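Local coordinates for protein putative secreted endoglycosylceramidase (Rhodococcus hoagii, PDB 6JYZ) that probably hydrolyses O-glycosidic bonds as a family 5 glycoside hydrolase, acting as an endogalactosylceramidase on galactose-linked ceramide glycolipids, at residues Leu77-Val82 against Gly382-Ile387; Ser89-Thr94 against Ala101-Ile106; Gln184-Asp189 against Asp218-Pro223; Val287-His292 against Val315-Trp320; Ala434-Ala439 against Val452-Val457. All blocks are in the same frame, centred on the assembly; numbering follows the deposited sequence.

Contact 1 (Leu77-Val82 against Gly382-Ile387); sequences LGFDVV and GNLNRI
Phe79 and Leu384 reach toward each other from opposite directions, each set by its first torsion: the Phe79 ring stands anti to its carbonyl carbon (chi1 -64°), whereas in Leu384 it is the backbone N that lies anti to CG (chi1 177°). This brings methyl CD2 of Leu384 to the edge of the ring, near its plane, with Phe79 CZ 4.2 Å from Leu384 CD2. The other methyl turns to Leu77, whose CD1 lies 4.4 Å from CD1 of Leu384. Leu77 also leans on the phenylalanine, its CB resting 3.9 Å above one face of the Phe79 ring, out toward the rim. Between them Gly78 closes a Schellman motif after helix 68-75; its positive phi would press a CB against the preceding carbonyl, so glycine suits the turn into barrel strand 81-86. Trp362, and Ala402 and Leu405 of helix 399-405, also touch Leu384, so a branched aliphatic chain suits this apolar place. With only methyls and a ring edge meeting, the two segments are held by dispersion and the exclusion of water, and their alignment depends on shape rather than on directional bonds.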
# COMPACT_ATOMS: atom_id res chain seq x y z
N LEU A 77 10.47 -2.47 13.77
CA LEU A 77 9.12 -2.89 14.10
C LEU A 77 8.80 -4.24 13.46
O LEU A 77 7.63 -4.66 13.56
CB LEU A 77 8.10 -1.83 13.67
CG LEU A 77 8.29 -0.53 14.40
CD1 LEU A 77 7.53 0.61 13.69
CD2 LEU A 77 7.79 -0.62 15.85
N GLY A 78 9.77 -4.86 12.79
CA GLY A 78 9.54 -6.18 12.22
C GLY A 78 9.07 -6.15 10.75
O GLY A 78 8.90 -7.21 10.17
N PHE A 79 8.89 -4.94 10.17
CA PHE A 79 8.30 -4.90 8.82
C PHE A 79 9.23 -5.49 7.78
O PHE A 79 10.45 -5.28 7.83
CB PHE A 79 8.06 -3.44 8.47
CG PHE A 79 7.10 -2.70 9.33
CD1 PHE A 79 6.27 -3.35 10.24
CD2 PHE A 79 6.95 -1.32 9.18
CE1 PHE A 79 5.33 -2.62 11.00
CE2 PHE A 79 6.06 -0.61 9.96
CZ PHE A 79 5.23 -1.26 10.84
N ASP A 80 8.66 -6.23 6.83
CA ASP A 80 9.41 -6.78 5.73
C ASP A 80 8.89 -6.33 4.35
O ASP A 80 9.35 -6.86 3.36
CB ASP A 80 9.48 -8.31 5.75
CG ASP A 80 8.15 -8.96 5.53
OD1 ASP A 80 7.14 -8.25 5.38
OD2 ASP A 80 8.14 -10.25 5.48
N VAL A 81 8.05 -5.30 4.35
CA VAL A 81 7.63 -4.71 3.07
C VAL A 81 7.35 -3.24 3.34
O VAL A 81 7.00 -2.81 4.42
CB VAL A 81 6.36 -5.42 2.51
CG1 VAL A 81 5.10 -5.08 3.29
CG2 VAL A 81 6.16 -5.12 1.03
N VAL A 82 7.48 -2.48 2.26
CA VAL A 82 7.03 -1.09 2.22
C VAL A 82 6.20 -0.90 0.94
O VAL A 82 6.54 -1.44 -0.11
CB VAL A 82 8.23 -0.13 2.20
CG1 VAL A 82 9.18 -0.42 1.08
CG2 VAL A 82 7.80 1.31 2.06
N GLY A 382 0.14 11.96 12.41
CA GLY A 382 0.67 10.60 12.26
C GLY A 382 -0.04 9.65 13.22
O GLY A 382 -0.39 9.98 14.35
N ASN A 383 -0.28 8.41 12.73
CA ASN A 383 -0.82 7.35 13.58
C ASN A 383 0.20 6.26 13.88
O ASN A 383 -0.18 5.27 14.51
CB ASN A 383 -2.11 6.71 12.97
CG ASN A 383 -1.81 6.10 11.59
OD1 ASN A 383 -0.67 6.15 11.08
ND2 ASN A 383 -2.84 5.52 11.03
N LEU A 384 1.47 6.49 13.55
CA LEU A 384 2.50 5.52 13.84
C LEU A 384 3.69 6.31 14.31
O LEU A 384 4.06 6.18 15.49
CB LEU A 384 2.78 4.61 12.63
CG LEU A 384 3.91 3.60 12.85
CD1 LEU A 384 3.75 2.78 14.15
CD2 LEU A 384 4.05 2.65 11.66
N ASN A 385 4.40 7.02 13.45
CA ASN A 385 5.38 8.01 13.90
C ASN A 385 4.68 9.33 14.09
O ASN A 385 4.00 9.80 13.19
CB ASN A 385 6.47 8.15 12.85
CG ASN A 385 7.24 6.86 12.79
OD1 ASN A 385 8.06 6.56 13.69
ND2 ASN A 385 7.00 6.01 11.78
N ARG A 386 4.84 9.91 15.27
CA ARG A 386 4.24 11.16 15.62
C ARG A 386 5.21 12.29 15.26
O ARG A 386 6.43 12.21 15.51
CB ARG A 386 4.19 11.16 17.15
CG ARG A 386 3.56 12.44 17.68
CD ARG A 386 3.57 12.50 19.22
NE ARG A 386 2.71 11.42 19.74
CZ ARG A 386 3.13 10.27 20.31
NH1 ARG A 386 4.41 10.02 20.47
NH2 ARG A 386 2.23 9.43 20.78
N ILE A 387 4.66 13.24 14.46
CA ILE A 387 5.42 14.41 14.03
C ILE A 387 4.75 15.59 14.69
O ILE A 387 3.54 15.81 14.62
CB ILE A 387 5.47 14.52 12.48
CG1 ILE A 387 6.42 13.45 11.95
CG2 ILE A 387 5.80 15.93 11.97
CD1 ILE A 387 6.52 13.29 10.35

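Contact 2 (Ser89-Thr94 against Ala101-Ile106)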
# COMPACT_ATOMS: atom_id res chain seq x y z
N SER A 89 3.20 12.31 -11.59
CA SER A 89 3.59 13.67 -11.88
C SER A 89 5.09 13.85 -11.77
O SER A 89 5.61 14.75 -12.46
CB SER A 89 2.88 14.66 -10.98
OG SER A 89 3.26 14.41 -9.63
N ALA A 90 5.78 13.11 -10.94
CA ALA A 90 7.25 13.24 -10.81
C ALA A 90 7.92 12.36 -11.84
O ALA A 90 8.99 12.73 -12.34
CB ALA A 90 7.64 12.85 -9.40
N LEU A 91 7.36 11.25 -12.26
CA LEU A 91 7.98 10.42 -13.27
C LEU A 91 7.88 11.12 -14.62
O LEU A 91 8.81 11.01 -15.47
CB LEU A 91 7.28 9.07 -13.39
CG LEU A 91 7.55 8.15 -12.20
CD1 LEU A 91 6.46 7.06 -12.07
CD2 LEU A 91 8.95 7.50 -12.32
N GLU A 92 6.75 11.74 -14.96
CA GLU A 92 6.45 12.26 -16.30
C GLU A 92 6.03 13.69 -16.16
O GLU A 92 4.83 14.06 -16.29
CB GLU A 92 5.37 11.41 -16.96
CG GLU A 92 5.28 11.76 -18.46
CD GLU A 92 4.32 10.92 -19.25
OE1 GLU A 92 3.49 10.13 -18.70
OE2 GLU A 92 4.39 11.00 -20.52
N PRO A 93 6.95 14.64 -15.86
CA PRO A 93 6.55 16.01 -15.50
C PRO A 93 6.11 16.83 -16.69
O PRO A 93 5.41 17.81 -16.51
CB PRO A 93 7.84 16.60 -14.87
CG PRO A 93 8.96 15.73 -15.48
CD PRO A 93 8.35 14.33 -15.51
N THR A 94 6.52 16.44 -17.87
CA THR A 94 6.04 17.04 -19.09
C THR A 94 5.68 15.87 -19.99
O THR A 94 6.14 14.71 -19.81
CB THR A 94 7.10 17.95 -19.79
OG1 THR A 94 8.24 17.16 -20.17
CG2 THR A 94 7.54 19.09 -18.87
N ALA A 101 16.20 11.06 -12.63
CA ALA A 101 16.65 11.47 -11.34
C ALA A 101 15.61 11.11 -10.26
O ALA A 101 15.98 10.76 -9.13
CB ALA A 101 16.91 12.96 -11.27
N TYR A 102 14.33 11.17 -10.61
CA TYR A 102 13.30 10.68 -9.65
C TYR A 102 13.39 9.18 -9.55
O TYR A 102 13.33 8.62 -8.42
CB TYR A 102 11.94 11.14 -10.16
CG TYR A 102 10.80 10.73 -9.22
CD1 TYR A 102 10.70 11.27 -7.97
CD2 TYR A 102 9.83 9.80 -9.64
CE1 TYR A 102 9.67 10.93 -7.07
CE2 TYR A 102 8.79 9.47 -8.76
CZ TYR A 102 8.74 10.03 -7.53
OH TYR A 102 7.63 9.73 -6.74
N VAL A 103 13.63 8.45 -10.63
CA VAL A 103 13.84 7.02 -10.57
C VAL A 103 15.02 6.70 -9.68
O VAL A 103 14.97 5.72 -8.91
CB VAL A 103 14.06 6.40 -11.96
CG1 VAL A 103 14.39 4.91 -11.82
CG2 VAL A 103 12.78 6.57 -12.79
N ALA A 104 16.10 7.51 -9.68
CA ALA A 104 17.23 7.19 -8.80
C ALA A 104 16.82 7.39 -7.36
O ALA A 104 17.34 6.62 -6.52
CB ALA A 104 18.39 8.13 -9.17
N ARG A 105 15.92 8.31 -7.01
CA ARG A 105 15.46 8.36 -5.63
C ARG A 105 14.65 7.12 -5.30
O ARG A 105 14.77 6.59 -4.16
CB ARG A 105 14.56 9.58 -5.42
CG ARG A 105 15.32 10.91 -5.59
CD ARG A 105 14.47 12.16 -5.60
NE ARG A 105 13.82 12.33 -4.31
CZ ARG A 105 12.72 13.03 -4.15
NH1 ARG A 105 12.06 13.53 -5.19
NH2 ARG A 105 12.23 13.17 -2.94
N ILE A 106 13.82 6.63 -6.20
CA ILE A 106 13.09 5.37 -5.97
C ILE A 106 14.10 4.24 -5.76
O ILE A 106 13.95 3.41 -4.83
CB ILE A 106 12.16 5.07 -7.16
CG1 ILE A 106 11.10 6.16 -7.29
CG2 ILE A 106 11.51 3.70 -6.97
CD1 ILE A 106 10.23 6.02 -8.53
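Tyr102 meets Ala90 with its face and Leu91 with one edge. Its CG stands opposite the backbone N (chi1 -178°), which carries the ring out from helix 100-115 toward the short helix 88-91. At the root, Tyr102 CB lies 4.0 Å from the carbonyl O of Ala90. The ring then slides under the methyl of Ala90: this CB sits 3.4 Å from the ring centroid of Tyr102 and only 5° off the normal, a CH-pi contact almost exactly over the centre. Alanine suits the place, its single methyl meeting the ring face at close range. On the opposite face is CG1 of Ile106, one turn further along the helix, displaced toward the rim. The edge belongs to Leu91, whose CD2 comes in the ring plane to 3.6 Å from Tyr102 CD2, the two side chains crossing at about a right angle. All this lies in the beta-alpha-beta crossover of the family's (beta/alpha)8 barrel in which helix 100-115 links parallel strands 81-86 and 119-124. At the tip, the buried hydroxyl donates to Leu50 O and accepts from Ala87 N. A leucine in place of Tyr102 would probably leave the Ala90 methyl without its aromatic face and strip Leu50 O and Ala87 N of their shared partner. Leu91 CD2 continues past the ring to Val103, 4.0 Å from its CG2, and to Ile106 CD1 at 4.3 Å.

Contact 3 (Gln184-Asp189 against Asp218-Pro223); sequences QAFYDD and DLLNEP
Pro223, which Tyr187 touches, ends an Asn-Glu-Pro sequence just after barrel strand 214-218; in family 5 glycoside hydrolases the glutamate of this motif is the acid/base, a role Glu222 probably shares. Helix 177-187 backs the loop with two aromatic side chains. Tyr187, its ring anti to the carbonyl carbon (chi1 -66°), brings its hydroxyl to 3.3 Å from Pro223 CB, crossing the proline at about a right angle. That hydroxyl donates to the carbonyl of Asn224, so a tyrosine both packs on the proline and ties down the next residue. Phe186 meets Leu220 obliquely, with Phe186 CE2 4.3 Å from Leu220 CD2. The two rings also brace each other, Phe186 CD2 lying 3.7 Å above one face of the Tyr187 ring, displaced toward the rim. At the helix end Gln184 NE2 gives a nearly straight bond (163°) to Asp188 OD2, 3.2 Å away and met from above the carboxylate plane, and Asp189 makes the Schellman turn while its carboxylate pairs with Arg243. Ile237 and Gln236 of helix 230-251 flank Tyr187, Tyr241 of the same helix touches Pro223, and Asn221 reaches across to strands 119-124 and 326-330.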
# COMPACT_ATOMS: atom_id res chain seq x y z
N GLN A 184 -12.52 10.40 -15.73
CA GLN A 184 -13.20 9.84 -16.87
C GLN A 184 -12.39 10.13 -18.15
O GLN A 184 -12.32 9.28 -19.04
CB GLN A 184 -14.64 10.35 -17.00
CG GLN A 184 -15.43 9.54 -18.04
CD GLN A 184 -15.46 8.07 -17.64
OE1 GLN A 184 -15.64 7.74 -16.45
NE2 GLN A 184 -15.33 7.17 -18.61
N ALA A 185 -11.77 11.33 -18.23
CA ALA A 185 -10.90 11.63 -19.39
C ALA A 185 -9.77 10.63 -19.47
O ALA A 185 -9.44 10.14 -20.55
CB ALA A 185 -10.34 13.01 -19.21
N PHE A 186 -9.20 10.24 -18.31
CA PHE A 186 -8.18 9.21 -18.28
C PHE A 186 -8.72 7.88 -18.76
O PHE A 186 -8.10 7.20 -19.62
CB PHE A 186 -7.64 9.10 -16.87
CG PHE A 186 -6.76 7.92 -16.59
CD1 PHE A 186 -5.41 7.94 -16.94
CD2 PHE A 186 -7.31 6.81 -16.00
CE1 PHE A 186 -4.61 6.84 -16.67
CE2 PHE A 186 -6.53 5.68 -15.75
CZ PHE A 186 -5.16 5.69 -16.08
N TYR A 187 -9.88 7.41 -18.25
CA TYR A 187 -10.36 6.10 -18.68
C TYR A 187 -10.69 6.10 -20.18
O TYR A 187 -10.53 5.04 -20.82
CB TYR A 187 -11.60 5.68 -17.85
CG TYR A 187 -11.28 5.44 -16.41
CD1 TYR A 187 -10.28 4.52 -16.04
CD2 TYR A 187 -11.93 6.15 -15.39
CE1 TYR A 187 -9.99 4.32 -14.69
CE2 TYR A 187 -11.70 5.90 -14.05
CZ TYR A 187 -10.67 5.02 -13.72
OH TYR A 187 -10.35 4.81 -12.38
N ASP A 188 -11.16 7.24 -20.68
CA ASP A 188 -11.47 7.36 -22.12
C ASP A 188 -10.23 7.64 -22.96
O ASP A 188 -10.33 7.73 -24.18
CB ASP A 188 -12.56 8.39 -22.31
CG ASP A 188 -13.89 7.86 -21.68
OD1 ASP A 188 -14.12 6.66 -21.71
OD2 ASP A 188 -14.63 8.66 -21.34
N ASP A 189 -9.06 7.77 -22.34
CA ASP A 189 -7.78 8.00 -23.03
C ASP A 189 -7.87 9.31 -23.82
O ASP A 189 -7.25 9.44 -24.90
CB ASP A 189 -7.34 6.83 -23.91
CG ASP A 189 -5.85 6.77 -24.15
OD1 ASP A 189 -5.05 7.43 -23.48
OD2 ASP A 189 -5.51 5.92 -25.03
N ASP A 218 1.83 -1.85 -7.93
CA ASP A 218 0.44 -1.53 -7.59
C ASP A 218 0.02 -0.48 -8.62
O ASP A 218 0.43 0.69 -8.56
CB ASP A 218 0.36 -1.09 -6.12
CG ASP A 218 -1.05 -0.92 -5.56
OD1 ASP A 218 -2.05 -0.88 -6.34
OD2 ASP A 218 -1.12 -0.78 -4.34
N LEU A 219 -0.76 -0.95 -9.62
CA LEU A 219 -0.89 -0.22 -10.87
C LEU A 219 -1.48 1.17 -10.75
O LEU A 219 -1.04 2.09 -11.43
CB LEU A 219 -1.71 -1.05 -11.85
CG LEU A 219 -1.08 -2.40 -12.19
CD1 LEU A 219 -2.05 -3.16 -13.13
CD2 LEU A 219 0.27 -2.21 -12.88
N LEU A 220 -2.48 1.32 -9.87
CA LEU A 220 -2.98 2.67 -9.58
C LEU A 220 -3.68 2.63 -8.24
O LEU A 220 -4.60 1.77 -8.04
CB LEU A 220 -3.94 3.15 -10.66
CG LEU A 220 -4.47 4.59 -10.51
CD1 LEU A 220 -3.33 5.59 -10.52
CD2 LEU A 220 -5.45 4.87 -11.62
N ASN A 221 -3.31 3.51 -7.34
CA ASN A 221 -3.97 3.53 -6.03
C ASN A 221 -5.41 3.98 -6.19
O ASN A 221 -5.68 4.96 -6.93
CB ASN A 221 -3.29 4.57 -5.17
CG ASN A 221 -3.97 4.68 -3.82
OD1 ASN A 221 -3.96 3.70 -3.05
ND2 ASN A 221 -4.52 5.82 -3.48
N GLU A 222 -6.32 3.32 -5.48
CA GLU A 222 -7.76 3.68 -5.33
C GLU A 222 -8.31 4.35 -6.58
O GLU A 222 -8.83 5.49 -6.52
CB GLU A 222 -7.95 4.56 -4.10
CG GLU A 222 -7.58 3.80 -2.84
CD GLU A 222 -7.99 4.46 -1.54
OE1 GLU A 222 -8.28 5.66 -1.55
OE2 GLU A 222 -7.91 3.79 -0.46
N PRO A 223 -8.35 3.63 -7.72
CA PRO A 223 -8.86 4.29 -8.93
C PRO A 223 -10.29 4.80 -8.70
O PRO A 223 -11.14 4.04 -8.23
CB PRO A 223 -8.80 3.21 -9.99
CG PRO A 223 -7.77 2.25 -9.48
CD PRO A 223 -7.90 2.26 -7.95

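Contact 4 (Val287-His292 against Val315-Trp320)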
# COMPACT_ATOMS: atom_id res chain seq x y z
N VAL A 287 -0.99 -11.94 -10.67
CA VAL A 287 -1.77 -10.84 -10.09
C VAL A 287 -2.11 -11.11 -8.62
O VAL A 287 -2.22 -12.26 -8.17
CB VAL A 287 -3.09 -10.61 -10.89
CG1 VAL A 287 -2.78 -10.16 -12.31
CG2 VAL A 287 -4.06 -11.80 -10.83
N VAL A 288 -2.28 -10.02 -7.88
CA VAL A 288 -2.57 -10.01 -6.44
C VAL A 288 -3.68 -9.00 -6.21
O VAL A 288 -3.52 -7.83 -6.61
CB VAL A 288 -1.30 -9.64 -5.66
CG1 VAL A 288 -1.64 -9.41 -4.19
CG2 VAL A 288 -0.19 -10.69 -5.85
N PHE A 289 -4.79 -9.43 -5.60
CA PHE A 289 -5.90 -8.52 -5.35
C PHE A 289 -5.67 -7.72 -4.07
O PHE A 289 -5.31 -8.29 -3.02
CB PHE A 289 -7.17 -9.38 -5.22
CG PHE A 289 -8.43 -8.57 -5.02
CD1 PHE A 289 -8.73 -7.50 -5.86
CD2 PHE A 289 -9.29 -8.82 -3.96
CE1 PHE A 289 -9.90 -6.73 -5.66
CE2 PHE A 289 -10.45 -8.03 -3.79
CZ PHE A 289 -10.72 -7.01 -4.62
N SER A 290 -5.80 -6.40 -4.15
CA SER A 290 -5.38 -5.51 -3.08
C SER A 290 -6.44 -4.45 -2.76
O SER A 290 -6.21 -3.26 -2.93
CB SER A 290 -4.06 -4.89 -3.48
OG SER A 290 -3.46 -4.22 -2.38
N PRO A 291 -7.61 -4.85 -2.24
CA PRO A 291 -8.56 -3.89 -1.66
C PRO A 291 -7.98 -3.33 -0.37
O PRO A 291 -7.08 -3.92 0.25
CB PRO A 291 -9.78 -4.78 -1.35
CG PRO A 291 -9.14 -6.11 -0.97
CD PRO A 291 -7.98 -6.25 -1.96
N HIS A 292 -8.43 -2.14 -0.02
CA HIS A 292 -8.04 -1.45 1.21
C HIS A 292 -9.11 -1.70 2.25
O HIS A 292 -10.28 -1.36 2.06
CB HIS A 292 -7.80 0.05 0.99
CG HIS A 292 -6.72 0.25 -0.04
ND1 HIS A 292 -6.44 1.50 -0.58
CD2 HIS A 292 -5.83 -0.64 -0.59
CE1 HIS A 292 -5.40 1.35 -1.42
NE2 HIS A 292 -5.01 0.07 -1.47
N VAL A 315 -11.43 -11.97 0.95
CA VAL A 315 -10.89 -13.30 0.70
C VAL A 315 -11.73 -14.00 -0.38
O VAL A 315 -11.18 -14.65 -1.28
CB VAL A 315 -10.90 -14.11 2.02
CG1 VAL A 315 -10.70 -15.62 1.79
CG2 VAL A 315 -9.84 -13.59 2.97
N ALA A 316 -13.07 -13.84 -0.34
CA ALA A 316 -13.88 -14.46 -1.37
C ALA A 316 -13.63 -13.84 -2.74
O ALA A 316 -13.58 -14.52 -3.76
CB ALA A 316 -15.36 -14.33 -1.02
N ALA A 317 -13.43 -12.52 -2.78
CA ALA A 317 -13.12 -11.83 -4.05
C ALA A 317 -11.78 -12.32 -4.60
O ALA A 317 -11.65 -12.63 -5.77
CB ALA A 317 -13.12 -10.33 -3.82
N ALA A 318 -10.74 -12.41 -3.72
CA ALA A 318 -9.43 -12.87 -4.20
C ALA A 318 -9.54 -14.29 -4.71
O ALA A 318 -8.93 -14.64 -5.73
CB ALA A 318 -8.42 -12.80 -3.04
N ASP A 319 -10.34 -15.12 -4.07
CA ASP A 319 -10.52 -16.49 -4.53
C ASP A 319 -11.21 -16.56 -5.89
O ASP A 319 -10.87 -17.42 -6.70
CB ASP A 319 -11.28 -17.27 -3.46
CG ASP A 319 -11.66 -18.67 -3.92
OD1 ASP A 319 -10.72 -19.50 -3.95
OD2 ASP A 319 -12.84 -18.86 -4.32
N TRP A 320 -12.11 -15.62 -6.17
CA TRP A 320 -12.71 -15.56 -7.50
C TRP A 320 -11.67 -15.33 -8.58
O TRP A 320 -11.74 -15.86 -9.70
CB TRP A 320 -13.82 -14.50 -7.51
CG TRP A 320 -14.49 -14.31 -8.84
CD1 TRP A 320 -15.35 -15.22 -9.42
CD2 TRP A 320 -14.47 -13.13 -9.63
NE1 TRP A 320 -15.86 -14.63 -10.56
CE2 TRP A 320 -15.29 -13.39 -10.75
CE3 TRP A 320 -13.74 -11.93 -9.59
CZ2 TRP A 320 -15.52 -12.46 -11.77
CZ3 TRP A 320 -13.99 -10.99 -10.58
CH2 TRP A 320 -14.87 -11.24 -11.64
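Apolar contact comes first: Phe289, its ring swung opposite the backbone N (chi1 -177°), points from strand 287-289 at two successive alanines of helix 307-321. Its CE2 comes to 3.5 Å from Ala317 CB, this methyl approaching the CD2-CE2 side of the ring obliquely, and Phe289 CD2 lies 4.2 Å from Ala318 CB. Small residues suit this place because strand and helix come so close, the CA atoms of Phe289 and Ala318 being 5.7 Å apart. A second kind of contact joins ring and backbone: Phe289 CD2 is 3.9 Å from Ala318 N, so the ring lies against the helix main chain itself, which is kept regular by such bonds as Asp319 N to Val315 O. Aromatic and proline neighbours supply the third. Pro291 CD stands 3.5 Å above one face of the Phe289 ring, toward the rim, while Phe262 and Tyr321 meet the ring with planes inclined at about 45° and 35°. Cutting Phe289 back to an alanine would probably open a gap between strand and helix and leave the two alanine methyls, with the rings of Phe262 and Tyr321, without their common partner. Strand 287-289 runs parallel to 259-262, the backbone of Phe289 bonds to Pro324 and to Trp326, where strand 326-330 begins, and Trp268 of helix 268-271 also touches Ala317.

Contact 5 (Ala434-Ala439 against Val452-Val457)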
# COMPACT_ATOMS: atom_id res chain seq x y z
N ALA A 434 11.46 -15.89 10.95
CA ALA A 434 10.38 -15.27 11.71
C ALA A 434 10.87 -14.08 12.50
O ALA A 434 12.08 -14.02 12.88
CB ALA A 434 9.66 -16.27 12.56
N TRP A 435 9.97 -13.16 12.83
CA TRP A 435 10.23 -11.99 13.65
C TRP A 435 9.52 -12.10 14.99
O TRP A 435 8.37 -12.52 15.06
CB TRP A 435 9.63 -10.77 12.89
CG TRP A 435 9.41 -9.56 13.74
CD1 TRP A 435 8.22 -9.10 14.26
CD2 TRP A 435 10.40 -8.63 14.27
NE1 TRP A 435 8.39 -7.97 15.03
CE2 TRP A 435 9.73 -7.68 15.07
CE3 TRP A 435 11.80 -8.51 14.06
CZ2 TRP A 435 10.42 -6.58 15.63
CZ3 TRP A 435 12.46 -7.42 14.64
CH2 TRP A 435 11.77 -6.48 15.40
N TYR A 436 10.20 -11.59 16.03
CA TYR A 436 9.60 -11.43 17.35
C TYR A 436 9.99 -10.07 17.90
O TYR A 436 11.18 -9.76 17.88
CB TYR A 436 10.08 -12.51 18.35
CG TYR A 436 9.74 -13.91 17.92
CD1 TYR A 436 10.55 -14.59 17.03
CD2 TYR A 436 8.58 -14.49 18.37
CE1 TYR A 436 10.18 -15.81 16.51
CE2 TYR A 436 8.20 -15.75 17.88
CZ TYR A 436 8.99 -16.39 16.96
OH TYR A 436 8.60 -17.58 16.42
N PRO A 437 9.08 -9.24 18.41
CA PRO A 437 9.46 -7.92 18.93
C PRO A 437 9.96 -8.01 20.37
O PRO A 437 9.57 -8.91 21.11
CB PRO A 437 8.11 -7.15 18.93
CG PRO A 437 7.06 -8.24 19.15
CD PRO A 437 7.62 -9.45 18.40
N GLY A 438 10.70 -6.97 20.73
CA GLY A 438 10.95 -6.68 22.14
C GLY A 438 12.32 -7.14 22.58
O GLY A 438 12.98 -7.99 21.98
N ALA A 439 12.72 -6.55 23.73
CA ALA A 439 14.04 -6.84 24.25
C ALA A 439 14.14 -8.22 24.89
O ALA A 439 15.21 -8.81 24.79
CB ALA A 439 14.41 -5.74 25.24
N VAL A 452 17.98 -24.29 14.90
CA VAL A 452 17.33 -23.05 15.31
C VAL A 452 18.34 -22.01 15.76
O VAL A 452 19.24 -22.40 16.59
CB VAL A 452 16.32 -23.29 16.43
CG1 VAL A 452 15.94 -22.01 17.13
CG2 VAL A 452 15.07 -23.93 15.86
N ALA A 453 18.24 -20.76 15.35
CA ALA A 453 19.07 -19.67 15.84
C ALA A 453 18.19 -18.46 16.05
O ALA A 453 17.46 -18.03 15.10
CB ALA A 453 20.17 -19.33 14.88
N LEU A 454 18.23 -17.88 17.23
CA LEU A 454 17.52 -16.67 17.57
C LEU A 454 18.58 -15.59 17.70
O LEU A 454 19.48 -15.74 18.54
CB LEU A 454 16.82 -16.90 18.90
CG LEU A 454 15.32 -17.19 18.93
CD1 LEU A 454 14.81 -17.34 20.37
CD2 LEU A 454 14.49 -16.10 18.23
N THR A 455 18.53 -14.55 16.90
CA THR A 455 19.51 -13.50 16.80
C THR A 455 18.84 -12.21 17.28
O THR A 455 17.81 -11.76 16.73
CB THR A 455 19.97 -13.36 15.34
OG1 THR A 455 20.58 -14.63 15.06
CG2 THR A 455 20.96 -12.21 15.14
N ARG A 456 19.44 -11.52 18.27
CA ARG A 456 18.96 -10.22 18.62
C ARG A 456 19.25 -9.32 17.45
O ARG A 456 20.34 -9.33 16.86
CB ARG A 456 19.57 -9.60 19.94
CG ARG A 456 18.95 -8.28 20.37
CD ARG A 456 19.63 -7.50 21.54
NE ARG A 456 19.64 -8.30 22.75
CZ ARG A 456 18.66 -8.29 23.66
NH1 ARG A 456 17.55 -7.58 23.46
NH2 ARG A 456 18.76 -8.96 24.80
N VAL A 457 18.22 -8.58 17.13
CA VAL A 457 18.39 -7.61 16.09
C VAL A 457 17.85 -6.34 16.69
O VAL A 457 17.21 -6.22 17.80
CB VAL A 457 17.74 -8.00 14.71
CG1 VAL A 457 18.18 -9.42 14.31
CG2 VAL A 457 16.16 -7.96 14.98
O HOH W 1 15.76 -6.96 21.00
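Trp435 and Val457 cross obliquely, the indole presenting its edge to the valine. Although the first bond of the tryptophan side chain heads away from strand 452-457, the large ring swings back, so that Trp435 CZ3 lies 3.8 Å from Val457 CG2, near the ring plane; a tryptophan is long enough for this while NE1 donates to Ala406 O. Tyr436, next in the strand, meets Leu454 at a slant, its CD1 4.4 Å from Leu454 CD2. The polar grip comes from Arg456, an extended chain that bends at chi3 to bring its guanidinium alongside Ala439. There Arg456 NH1 donates to Ala439 O at 3.0 Å, in the carbonyl plane and onto a lone pair, but the bond is bent (139° at the hydrogen) and the oxygen lies 28° out of the guanidinium plane. A water donates to Gly438 O, 3.1 Å away, and weakly accepts from Arg456 NH1. At the positive phi of Gly438 a CB would press on the preceding carbonyl O, so glycine suits this turn. The short segments 435-439 and 454-457 run 73° apart. Strand 460-467 pairs antiparallel with both 431-437 and 452-457, and Phe424 of strand 423-428 packs on Tyr436.

Contacts 2, 3 and 4 come in that order along the chain, all inside the loop that contact 1 closes, and contact 5 follows. Contacts 1 to 4 belong to the (beta/alpha)8 barrel, 382-387 coming after strand 356-359 and before helix 399-405; contact 5 lies in the beta-rich C-terminal region, about 42 Å (centres) from contact 3. Contacts 3 and 4 touch through a probable hydrogen bond, Glu222 OE2 to His292 ND1 at 2.7 Å, near the presumed active site. Contacts 1 and 5 touch too: Gly78 CA lies 3.2 Å from Trp435 CE2, so the barrel and the strands after it meet there. Contact 2, about 19 Å from contact 3, centre to centre, lies between strands 81-86 and 119-124 along the chain.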